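Local coordinates for DUF4848 domain-containing protein (Bacteroides thetaiotaomicron, PDB 4LB8) that is of unknown function but belongs to the DUF4848 family and is made with a signal sequence, so it probably acts outside the cytoplasm, at the interface of chains A and B. Sequence-based numbering; all coordinates share one arbitrary frame. Chains: chain A/B, Uncharacterized protein.

The interface of chains A and B. Residues chain A 225, 234, 236, 258; chain B 41, 44-45.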
loop_
_atom_site.group_PDB
_atom_site.type_symbol
_atom_site.label_atom_id
_atom_site.label_comp_id
_atom_site.label_asym_id
_atom_site.label_seq_id
_atom_site.Cartn_x
_atom_site.Cartn_y
_atom_site.Cartn_z
ATOM N N ALA A 225 24.330 -12.123 -14.469
ATOM C CA ALA A 225 25.454 -12.658 -13.707
ATOM C C ALA A 225 24.994 -13.951 -13.070
ATOM O O ALA A 225 24.510 -13.962 -11.939
ATOM C CB ALA A 225 25.925 -11.653 -12.668
ATOM N N PRO A 234 30.816 -18.282 -11.689
ATOM C CA PRO A 234 29.841 -17.280 -12.156
ATOM C C PRO A 234 30.220 -16.706 -13.512
ATOM O O PRO A 234 31.390 -16.477 -13.791
ATOM C CB PRO A 234 29.871 -16.220 -11.046
ATOM C CG PRO A 234 31.199 -16.407 -10.378
ATOM C CD PRO A 234 31.377 -17.887 -10.382
ATOM N N TYR A 236 28.627 -14.192 -17.096
ATOM C CA TYR A 236 27.651 -13.317 -17.720
ATOM C C TYR A 236 27.011 -14.051 -18.870
ATOM O O TYR A 236 27.687 -14.418 -19.824
ATOM C CB TYR A 236 28.276 -12.000 -18.169
ATOM C CG TYR A 236 28.648 -11.104 -17.011
ATOM C CD1 TYR A 236 27.671 -10.566 -16.175
ATOM C CD2 TYR A 236 29.981 -10.820 -16.728
ATOM C CE1 TYR A 236 28.012 -9.784 -15.081
ATOM C CE2 TYR A 236 30.335 -10.017 -15.646
ATOM C CZ TYR A 236 29.346 -9.487 -14.835
ATOM O OH TYR A 236 29.705 -8.679 -13.789
ATOM N N VAL A 258 26.014 -8.853 -7.748
ATOM C CA VAL A 258 26.236 -8.332 -9.084
ATOM C C VAL A 258 25.079 -8.982 -9.826
ATOM O O VAL A 258 24.988 -10.218 -9.843
ATOM C CB VAL A 258 27.629 -8.710 -9.663
ATOM C CG1 VAL A 258 27.701 -8.405 -11.156
ATOM C CG2 VAL A 258 28.742 -8.004 -8.923
ATOM N N LEU B 41 32.330 -10.065 -8.949
ATOM C CA LEU B 41 31.515 -11.126 -9.542
ATOM C C LEU B 41 31.722 -12.449 -8.815
ATOM O O LEU B 41 30.742 -13.068 -8.396
ATOM C CB LEU B 41 31.841 -11.296 -11.048
ATOM C CG LEU B 41 31.088 -12.436 -11.774
ATOM C CD1 LEU B 41 29.581 -12.124 -11.859
ATOM C CD2 LEU B 41 31.658 -12.656 -13.144
ATOM N N SER B 44 30.587 -11.928 -5.019
ATOM C CA SER B 44 29.128 -11.788 -4.869
ATOM C C SER B 44 28.352 -13.064 -5.230
ATOM O O SER B 44 27.205 -13.166 -4.819
ATOM C CB SER B 44 28.579 -10.603 -5.657
ATOM O OG SER B 44 28.507 -10.856 -7.048
ATOM N N ALA B 45 28.985 -14.056 -5.915
ATOM C CA ALA B 45 28.334 -15.311 -6.343
ATOM C C ALA B 45 28.453 -16.451 -5.325
ATOM O O ALA B 45 27.752 -17.476 -5.431
ATOM C CB ALA B 45 28.900 -15.754 -7.664
HETATM O O HOH W 1 26.732 -12.207 -8.319
#
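B:Leu41 and B:Ser44 stand one turn apart at the end of helix 33-44 and meet A:Ala225, A:Tyr236 and A:Val258, all in extended strand conformation, together with A:Pro234, whose preceding peptide bond is cis. The leucine carries most of the apolar contact. Its CG is anti to the backbone N (chi1 177°), which sends the isobutyl group out from the helix toward chain A, where it meets the tyrosine tip to tip. Both methyls are on the same side of the phenol ring: CD1 of B:Leu41 stands above the CZ–OH end, 4.0 Å from CZ of A:Tyr236, and CD2 lies off the CE2 edge, 3.9 Å from CE2. The same CD1 also touches CB of A:Ala225 at 3.8 Å, while the branch carbon CG faces CB of A:Pro234 at 4.0 Å. An alanine in place of B:Leu41 would probably open a gap between the tyrosine ring, the methyl of A:Ala225 and the proline ring, costing the helix its main apolar hold on these strands.

Next to this cluster, CB and CG of the proline ring receive the methyl of B:Ala45, the two CB atoms of A:Pro234 and B:Ala45 being 3.5 Å apart. The polar link is made by B:Ser44, whose OG accepts a nearly straight hydrogen bond from the backbone N of A:Val258 (3.3 Å, 161° at H). A water bridges the same OG, at 2.6 Å, to the carbonyl O of A:Val258, so the serine hydroxyl serves both polar backbone groups of one strand residue. CG2 of the valine, anti to its carbonyl carbon, packs alongside this hydroxyl.

The patch recurs with the chains exchanged in this two-fold assembly, which may represent a biological dimer. It joins the C-terminal end of helix 33-44 in one chain to strands 222-226, 235-238 and 254-262 of the other.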